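Glucokinase (Streptomyces griseus, PDB 3VGL) probably catalyses the ATP-dependent phosphorylation of D-glucose to glucose 6-phosphate, as a zinc-containing glucokinase of the ROK family. Local coordinates at residues T12-G17 and C45-G50; G39-I44 and K89-Q94; D271-S276 and A290-A295. All coordinates share one frame; numbering follows the deposited sequence.

Interaction 1 (T12-G17 and C45-G50); sequences TKIAAG and CAAVAG. With ANP (phosphoaminophosphonic acid-adenylate ester), chain E.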
loop_
_atom_site.group_PDB
_atom_site.type_symbol
_atom_site.label_atom_id
_atom_site.label_comp_id
_atom_site.label_asym_id
_atom_site.label_seq_id
_atom_site.Cartn_x
_atom_site.Cartn_y
_atom_site.Cartn_z
ATOM N N THR A 12 -5.442 27.010 9.532
ATOM C CA THR A 12 -4.376 27.764 10.186
ATOM C C THR A 12 -4.709 29.254 10.231
ATOM O O THR A 12 -4.523 29.898 11.264
ATOM C CB THR A 12 -3.005 27.524 9.464
ATOM O OG1 THR A 12 -2.718 26.117 9.477
ATOM C CG2 THR A 12 -1.854 28.229 10.163
ATOM N N LYS A 13 -5.207 29.786 9.113
ATOM C CA LYS A 13 -5.350 31.234 8.927
ATOM C C LYS A 13 -6.743 31.646 8.495
ATOM O O LYS A 13 -7.408 30.951 7.730
ATOM C CB LYS A 13 -4.394 31.722 7.828
ATOM C CG LYS A 13 -2.947 31.317 7.976
ATOM C CD LYS A 13 -2.304 31.285 6.599
ATOM C CE LYS A 13 -0.866 30.830 6.680
ATOM N NZ LYS A 13 -0.201 30.918 5.354
ATOM N N ILE A 14 -7.152 32.825 8.955
ATOM C CA ILE A 14 -8.308 33.513 8.403
ATOM C C ILE A 14 -7.816 34.734 7.631
ATOM O O ILE A 14 -6.977 35.494 8.124
ATOM C CB ILE A 14 -9.292 33.943 9.535
ATOM C CG1 ILE A 14 -9.943 32.703 10.165
ATOM C CG2 ILE A 14 -10.345 34.915 8.991
ATOM C CD1 ILE A 14 -10.665 32.992 11.487
ATOM N N ALA A 15 -8.304 34.898 6.408
ATOM C CA ALA A 15 -7.964 36.070 5.597
ATOM C C ALA A 15 -9.214 36.676 5.000
ATOM O O ALA A 15 -10.062 35.971 4.468
ATOM C CB ALA A 15 -6.998 35.702 4.506
ATOM N N ALA A 16 -9.312 38.007 5.071
ATOM C CA ALA A 16 -10.460 38.676 4.500
ATOM C C ALA A 16 -10.016 39.874 3.686
ATOM O O ALA A 16 -8.922 40.421 3.889
ATOM C CB ALA A 16 -11.443 39.099 5.582
ATOM N N GLY A 17 -10.859 40.252 2.743
ATOM C CA GLY A 17 -10.607 41.460 1.977
ATOM C C GLY A 17 -11.815 41.932 1.230
ATOM O O GLY A 17 -12.712 41.155 0.916
ATOM N N CYS A 45 -15.949 38.062 12.536
ATOM C CA CYS A 45 -16.450 39.415 12.741
ATOM C C CYS A 45 -15.325 40.451 12.778
ATOM O O CYS A 45 -15.458 41.537 12.188
ATOM C CB CYS A 45 -17.311 39.454 14.000
ATOM S SG CYS A 45 -18.851 38.560 13.755
ATOM N N ALA A 46 -14.219 40.117 13.442
ATOM C CA ALA A 46 -13.044 41.000 13.480
ATOM C C ALA A 46 -12.429 41.184 12.091
ATOM O O ALA A 46 -12.022 42.296 11.721
ATOM C CB ALA A 46 -12.003 40.466 14.432
ATOM N N ALA A 47 -12.350 40.086 11.341
ATOM C CA ALA A 47 -11.838 40.121 9.964
ATOM C C ALA A 47 -12.698 40.973 9.038
ATOM O O ALA A 47 -12.180 41.789 8.253
ATOM C CB ALA A 47 -11.698 38.696 9.401
ATOM N N VAL A 48 -14.014 40.790 9.123
ATOM C CA VAL A 48 -14.945 41.591 8.326
ATOM C C VAL A 48 -14.805 43.075 8.693
ATOM O O VAL A 48 -14.668 43.911 7.805
ATOM C CB VAL A 48 -16.426 41.118 8.484
ATOM C CG1 VAL A 48 -17.399 42.115 7.838
ATOM C CG2 VAL A 48 -16.611 39.720 7.908
ATOM N N ALA A 49 -14.804 43.387 9.984
ATOM C CA ALA A 49 -14.648 44.780 10.442
ATOM C C ALA A 49 -13.329 45.414 9.968
ATOM O O ALA A 49 -13.313 46.548 9.450
ATOM C CB ALA A 49 -14.783 44.854 11.961
ATOM N N GLY A 50 -12.233 44.669 10.123
ATOM C CA GLY A 50 -10.912 45.142 9.700
ATOM C C GLY A 50 -10.786 45.355 8.204
ATOM O O GLY A 50 -10.295 46.391 7.748
HETATM P PB ANP E . -4.876 27.576 5.562
HETATM O O1B ANP E . -4.879 26.061 5.336
HETATM O O2B ANP E . -5.174 28.028 6.962
HETATM N N3B ANP E . -6.021 28.306 4.515
HETATM P PA ANP E . -2.367 27.855 4.089
HETATM O O1A ANP E . -1.297 28.949 4.161
HETATM O O2A ANP E . -3.101 27.606 2.808
HETATM O O3A ANP E . -3.394 28.135 5.302
HETATM O "O5'" ANP E . -1.730 26.449 4.543
HETATM C "C5'" ANP E . -0.974 26.315 5.751
HETATM C "C4'" ANP E . 0.006 25.171 5.603
HETATM O "O4'" ANP E . 0.786 25.341 4.411
HETATM C "C3'" ANP E . 0.976 25.163 6.758
HETATM O "O3'" ANP E . 1.431 23.816 6.915
HETATM C "C2'" ANP E . 2.091 26.023 6.221
HETATM O "O2'" ANP E . 3.329 25.745 6.850
HETATM C "C1'" ANP E . 2.130 25.685 4.737
HETATM N N9 ANP E . 2.451 26.871 3.923
HETATM C C8 ANP E . 1.716 27.986 3.761
HETATM N N7 ANP E . 2.348 28.862 2.916
HETATM C C5 ANP E . 3.485 28.256 2.531
HETATM C C6 ANP E . 4.651 28.590 1.664
HETATM N N6 ANP E . 4.712 29.773 1.000
HETATM N N1 ANP E . 5.618 27.656 1.538
HETATM C C2 ANP E . 5.607 26.461 2.179
HETATM N N3 ANP E . 4.585 26.104 2.991
HETATM C C4 ANP E . 3.552 26.948 3.187
#
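Ile14 and Ala16 both settle on the methyl of Ala47 in helix 37-52, while the residues just ahead of them in the chain hold the nucleotide analogue. Thr12 begins the segment: its N donates to the beta-phosphate oxygen O2B of ANP at 2.8 Å, and its OG1 is engaged with Thr132 OG1. The N of Lys13 reaches the same O2B, also at 2.8 Å, so two consecutive backbone N-H groups grip one oxygen. The lysine chain, with CG anti to the carbonyl carbon (chi1 -52°) and extended beyond, runs past the phosphates until NZ meets O1A of the alpha-phosphate, a bond so short that its exact length is doubtful. Ile14 then turns to the helix side of the strand. Its CG2, anti to the backbone N, comes within 4.0 Å of Ala47 CB, and the side chain also touches Val7 and Val31. Two residues on, Ala16 places its own methyl against the same one, CB to CB of Ala47 at 3.8 Å. Alanine suits both positions because strand and helix come close, the CA atoms of Ala16 and Ala47 being 5.8 Å apart. The segment thus has a polar end, where backbone N-H groups grip a phosphate oxygen and an ammonium would offset phosphate charge, as in the phosphate-binding hairpin of actin-like ATPases, and an apolar, buried face where paired alanine methyls let the helix lie close.

Interaction 2 (G39-I44 and K89-Q94); sequences GIVDAI and KDKVEQ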
loop_
_atom_site.group_PDB
_atom_site.type_symbol
_atom_site.label_atom_id
_atom_site.label_comp_id
_atom_site.label_asym_id
_atom_site.label_seq_id
_atom_site.Cartn_x
_atom_site.Cartn_y
_atom_site.Cartn_z
ATOM N N GLY A 39 -15.056 31.076 18.982
ATOM C CA GLY A 39 -13.910 31.941 18.744
ATOM C C GLY A 39 -13.749 32.261 17.269
ATOM O O GLY A 39 -13.373 33.379 16.912
ATOM N N ILE A 40 -14.047 31.281 16.413
ATOM C CA ILE A 40 -14.009 31.508 14.955
ATOM C C ILE A 40 -15.048 32.536 14.513
ATOM O O ILE A 40 -14.748 33.403 13.697
ATOM C CB ILE A 40 -14.146 30.183 14.136
ATOM C CG1 ILE A 40 -12.887 29.335 14.320
ATOM C CG2 ILE A 40 -14.401 30.481 12.630
ATOM C CD1 ILE A 40 -13.062 27.872 13.907
ATOM N N VAL A 41 -16.265 32.466 15.054
ATOM C CA VAL A 41 -17.255 33.492 14.705
ATOM C C VAL A 41 -16.773 34.886 15.122
ATOM O O VAL A 41 -16.883 35.834 14.342
ATOM C CB VAL A 41 -18.679 33.178 15.234
ATOM C CG1 VAL A 41 -19.653 34.336 14.925
ATOM C CG2 VAL A 41 -19.205 31.874 14.640
ATOM N N ASP A 42 -16.196 35.004 16.320
ATOM C CA ASP A 42 -15.604 36.271 16.771
ATOM C C ASP A 42 -14.538 36.776 15.795
ATOM O O ASP A 42 -14.532 37.953 15.446
ATOM C CB ASP A 42 -14.969 36.136 18.159
ATOM C CG ASP A 42 -15.994 35.985 19.283
ATOM O OD1 ASP A 42 -17.198 36.252 19.084
ATOM O OD2 ASP A 42 -15.573 35.610 20.391
ATOM N N ALA A 43 -13.643 35.874 15.368
ATOM C CA ALA A 43 -12.564 36.210 14.446
ATOM C C ALA A 43 -13.081 36.610 13.068
ATOM O O ALA A 43 -12.522 37.501 12.433
ATOM C CB ALA A 43 -11.591 35.041 14.323
ATOM N N ILE A 44 -14.137 35.941 12.603
ATOM C CA ILE A 44 -14.777 36.325 11.334
ATOM C C ILE A 44 -15.297 37.748 11.426
ATOM O O ILE A 44 -15.107 38.547 10.514
ATOM C CB ILE A 44 -15.939 35.403 10.944
ATOM C CG1 ILE A 44 -15.424 33.997 10.620
ATOM C CG2 ILE A 44 -16.723 35.971 9.754
ATOM C CD1 ILE A 44 -16.529 32.951 10.572
ATOM N N LYS A 89 -23.632 30.656 8.189
ATOM C CA LYS A 89 -24.366 31.754 7.558
ATOM C C LYS A 89 -25.217 32.503 8.581
ATOM O O LYS A 89 -25.133 33.724 8.689
ATOM C CB LYS A 89 -25.261 31.238 6.433
ATOM C CG LYS A 89 -26.242 32.294 5.889
ATOM C CD LYS A 89 -27.017 31.747 4.713
ATOM C CE LYS A 89 -28.085 32.730 4.264
ATOM N NZ LYS A 89 -28.526 32.406 2.888
ATOM N N ASP A 90 -26.011 31.751 9.336
ATOM C CA ASP A 90 -26.940 32.358 10.295
ATOM C C ASP A 90 -26.205 33.131 11.379
ATOM O O ASP A 90 -26.586 34.253 11.711
ATOM C CB ASP A 90 -27.836 31.296 10.927
ATOM C CG ASP A 90 -28.838 30.711 9.945
ATOM O OD1 ASP A 90 -29.022 31.279 8.845
ATOM O OD2 ASP A 90 -29.454 29.678 10.281
ATOM N N LYS A 91 -25.149 32.527 11.925
ATOM C CA LYS A 91 -24.382 33.146 13.004
ATOM C C LYS A 91 -23.680 34.435 12.577
ATOM O O LYS A 91 -23.674 35.423 13.309
ATOM C CB LYS A 91 -23.377 32.149 13.589
ATOM C CG LYS A 91 -23.995 31.115 14.505
ATOM C CD LYS A 91 -22.920 30.228 15.113
ATOM C CE LYS A 91 -23.433 29.511 16.360
ATOM N NZ LYS A 91 -24.510 28.551 16.029
ATOM N N VAL A 92 -23.097 34.431 11.383
ATOM C CA VAL A 92 -22.401 35.612 10.893
ATOM C C VAL A 92 -23.394 36.698 10.448
ATOM O O VAL A 92 -23.139 37.889 10.649
ATOM C CB VAL A 92 -21.391 35.244 9.778
ATOM C CG1 VAL A 92 -20.723 36.501 9.211
ATOM C CG2 VAL A 92 -20.345 34.277 10.342
ATOM N N GLU A 93 -24.518 36.292 9.854
ATOM C CA GLU A 93 -25.525 37.267 9.395
ATOM C C GLU A 93 -26.076 38.054 10.561
ATOM O O GLU A 93 -26.209 39.276 10.491
ATOM C CB GLU A 93 -26.668 36.600 8.627
ATOM C CG GLU A 93 -26.348 36.439 7.166
ATOM C CD GLU A 93 -27.500 35.938 6.321
ATOM O OE1 GLU A 93 -28.539 35.498 6.869
ATOM O OE2 GLU A 93 -27.348 35.973 5.085
ATOM N N GLN A 94 -26.369 37.357 11.651
ATOM C CA GLN A 94 -26.976 38.034 12.787
ATOM C C GLN A 94 -25.981 38.990 13.470
ATOM O O GLN A 94 -26.390 39.990 14.060
ATOM C CB GLN A 94 -27.639 37.026 13.737
ATOM C CG GLN A 94 -26.750 36.440 14.801
ATOM C CD GLN A 94 -26.818 37.191 16.133
ATOM O OE1 GLN A 94 -26.158 36.805 17.102
ATOM N NE2 GLN A 94 -27.615 38.255 16.187
#
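Ile44 of helix 37-52 and Val92 of helix 88-96 meet branch against branch, their side chains crossing at about a right angle. The first torsion of the isoleucine (chi1 -67°) sets CG2 anti to the backbone N, and the extended second one (chi2 165°) carries CD1 to the valine as well: each lies 4.0 Å from Val92 CG2. Val92 CG1 also comes near Ile44 CG2, so the two branches of the valine share the contact. Beta-branched residues fit here, since they fill the space between helices with few rotatable bonds.

One turn earlier, Val41 sends CG2, the methyl anti to its carbonyl carbon, to within 4.1 Å of Lys91 CD. Only the aliphatic part of the lysine is used; its last torsion is bent (chi4 66°), and the end of the chain leads away from helix 37-52. A lysine suits such a partly exposed margin, lending its methylenes to the packing while keeping its charge outside it.

Asp42 adds a salt bridge to Arg95, which Val41 also touches. Ile44 packs on Leu88 of helix 88-96 too, while Val92 rests on Val100, joining helix 88-96 to strand 100-104, an edge strand, within this chain, of the sheet that holds strands 3-9 and 13-19.

Interaction 3 (D271-S276 and A290-A295); sequences DPIRKS and AQVLAA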
loop_
_atom_site.group_PDB
_atom_site.type_symbol
_atom_site.label_atom_id
_atom_site.label_comp_id
_atom_site.label_asym_id
_atom_site.label_seq_id
_atom_site.Cartn_x
_atom_site.Cartn_y
_atom_site.Cartn_z
ATOM N N ASP A 271 6.769 23.425 -10.757
ATOM C CA ASP A 271 7.599 22.671 -11.695
ATOM C C ASP A 271 7.745 21.193 -11.291
ATOM O O ASP A 271 7.463 20.323 -12.113
ATOM C CB ASP A 271 8.947 23.372 -11.925
ATOM C CG ASP A 271 9.864 22.593 -12.868
ATOM O OD1 ASP A 271 9.586 22.529 -14.087
ATOM O OD2 ASP A 271 10.875 22.042 -12.383
ATOM N N PRO A 272 8.106 20.902 -10.009
ATOM C CA PRO A 272 8.125 19.480 -9.652
ATOM C C PRO A 272 6.749 18.827 -9.717
ATOM O O PRO A 272 6.665 17.653 -10.082
ATOM C CB PRO A 272 8.669 19.463 -8.214
ATOM C CG PRO A 272 8.686 20.903 -7.750
ATOM C CD PRO A 272 8.765 21.734 -8.991
ATOM N N ILE A 273 5.686 19.565 -9.381
ATOM C CA ILE A 273 4.333 18.961 -9.449
ATOM C C ILE A 273 3.966 18.616 -10.900
ATOM O O ILE A 273 3.476 17.519 -11.196
ATOM C CB ILE A 273 3.278 19.866 -8.815
ATOM C CG1 ILE A 273 3.501 19.879 -7.301
ATOM C CG2 ILE A 273 1.884 19.356 -9.141
ATOM C CD1 ILE A 273 2.487 20.771 -6.493
ATOM N N ARG A 274 4.241 19.556 -11.804
ATOM C CA ARG A 274 3.967 19.347 -13.232
ATOM C C ARG A 274 4.733 18.157 -13.803
ATOM O O ARG A 274 4.172 17.334 -14.544
ATOM C CB ARG A 274 4.299 20.627 -14.020
ATOM C CG ARG A 274 3.794 20.611 -15.457
ATOM C CD ARG A 274 4.176 21.943 -16.166
ATOM N NE ARG A 274 3.589 23.118 -15.518
ATOM C CZ ARG A 274 4.278 24.027 -14.821
ATOM N NH1 ARG A 274 5.604 23.918 -14.699
ATOM N NH2 ARG A 274 3.658 25.062 -14.267
ATOM N N LYS A 275 6.021 18.081 -13.476
ATOM C CA LYS A 275 6.867 16.979 -13.953
ATOM C C LYS A 275 6.340 15.642 -13.416
ATOM O O LYS A 275 6.246 14.651 -14.138
ATOM C CB LYS A 275 8.323 17.216 -13.557
ATOM C CG LYS A 275 9.041 18.263 -14.425
ATOM C CD LYS A 275 10.380 18.635 -13.831
ATOM C CE LYS A 275 11.180 19.457 -14.821
ATOM N NZ LYS A 275 12.351 20.073 -14.140
ATOM N N SER A 276 5.959 15.632 -12.145
ATOM C CA SER A 276 5.375 14.428 -11.562
ATOM C C SER A 276 4.056 14.011 -12.239
ATOM O O SER A 276 3.849 12.838 -12.552
ATOM C CB SER A 276 5.130 14.663 -10.079
ATOM O OG SER A 276 4.508 13.508 -9.530
ATOM N N ALA A 290 -3.285 17.808 -19.732
ATOM C CA ALA A 290 -3.753 19.096 -19.221
ATOM C C ALA A 290 -2.579 19.986 -18.875
ATOM O O ALA A 290 -1.467 19.501 -18.640
ATOM C CB ALA A 290 -4.575 18.862 -17.967
ATOM N N GLN A 291 -2.832 21.293 -18.842
ATOM C CA GLN A 291 -1.897 22.234 -18.247
ATOM C C GLN A 291 -1.942 22.060 -16.734
ATOM O O GLN A 291 -2.969 21.641 -16.165
ATOM C CB GLN A 291 -2.278 23.670 -18.584
ATOM C CG GLN A 291 -2.202 23.941 -20.086
ATOM C CD GLN A 291 -2.693 25.320 -20.413
ATOM O OE1 GLN A 291 -2.111 26.298 -19.984
ATOM N NE2 GLN A 291 -3.775 25.401 -21.180
ATOM N N VAL A 292 -0.815 22.368 -16.105
ATOM C CA VAL A 292 -0.726 22.405 -14.642
ATOM C C VAL A 292 -0.214 23.793 -14.301
ATOM O O VAL A 292 0.922 24.143 -14.637
ATOM C CB VAL A 292 0.226 21.323 -14.071
ATOM C CG1 VAL A 292 0.250 21.419 -12.535
ATOM C CG2 VAL A 292 -0.246 19.917 -14.463
ATOM N N LEU A 293 -1.062 24.571 -13.639
ATOM C CA LEU A 293 -0.810 26.012 -13.452
ATOM C C LEU A 293 -0.879 26.424 -12.005
ATOM O O LEU A 293 -1.700 25.913 -11.246
ATOM C CB LEU A 293 -1.834 26.845 -14.233
ATOM C CG LEU A 293 -1.946 26.530 -15.730
ATOM C CD1 LEU A 293 -3.144 27.253 -16.323
ATOM C CD2 LEU A 293 -0.660 26.905 -16.447
ATOM N N ALA A 294 -0.029 27.370 -11.612
ATOM C CA ALA A 294 -0.190 27.999 -10.308
ATOM C C ALA A 294 -1.434 28.878 -10.320
ATOM O O ALA A 294 -1.730 29.536 -11.329
ATOM C CB ALA A 294 1.029 28.858 -9.988
ATOM N N ALA A 295 -2.155 28.893 -9.201
ATOM C CA ALA A 295 -3.194 29.888 -8.985
ATOM C C ALA A 295 -2.584 31.275 -9.173
ATOM O O ALA A 295 -1.603 31.633 -8.518
ATOM C CB ALA A 295 -3.782 29.743 -7.567
#
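The guanidinium group of Arg274 takes hold of the carbonyl oxygen of Val292 with two nitrogens side-on. NE donates at 3.0 Å and NH2 at 2.9 Å to Val292 O, which lies at the guanidinium edge, close to its plane. The two donors stand differently to the acceptor: NE is in the carbonyl plane, on a lone pair, whereas NH2 is tilted 20° from that plane. Both bonds are bent, near 143°, as expected when two donors converge on one atom. The side chain gets there by leaving the helix with CG anti to the backbone N and then bending at chi3 (-61°), which swings the flat group over to the strand. Arginine suits the place: long, flat and rich in donors, it reaches a strand carbonyl from the helix and still meets an acid.

Ionic contacts come next. That acid is Glu267, at the start of the same helix, a stronger partner of Arg274 NH2 that probably helps to fix the rotation of the guanidinium. On the helix itself Lys275 NZ bridges to Asp271 OD2 at 3.0 Å, using the syn lone pair of the carboxylate.

These elements belong to a beta-alpha-beta unit, in which strand 255-259 leads through helix 267-280 to the parallel strand 291-294, an edge strand of its five-stranded sheet within the chain. Gln291 and Leu293 make backbone bonds to strand 255-259, and the carbonyl of Val292 between them is the one the arginine takes.

The apolar contacts use the stem of the arginine and its neighbour. CG of Arg274 passes Val292 CB at 3.9 Å, the two side chains sliding past each other in opposite directions. Ile273 CG2 approaches Val292 CG1 more loosely, at 4.3 Å. Valine, compact and beta-branched, suits a strand position enclosed by helices: Leu270 and Phe277 of helix 267-280 and Leu244 of helix 227-251 also touch it.

How the interactions relate
Interactions 1 and 2 are neighbours that share helix 37-52: their centres lie 11 Å apart, and they touch where Ile14 CD1 packs on Ala43 CB at 3.6 Å. Helix 37-52 is thus gripped by a strand of the first sheet and by helix 88-96. Interaction 3 stands apart, on the opposite side of the chain's centre, its centre 30 Å from that of interaction 1 and 36 Å from that of interaction 2. The nucleotide relates them: Thr12 and Lys13 of interaction 1 bind it directly, whereas the side chains of Ile44 and Ile273 stay about 12 and 11 Å from it. Glucose lies about 11 Å from the side chain of Ile14.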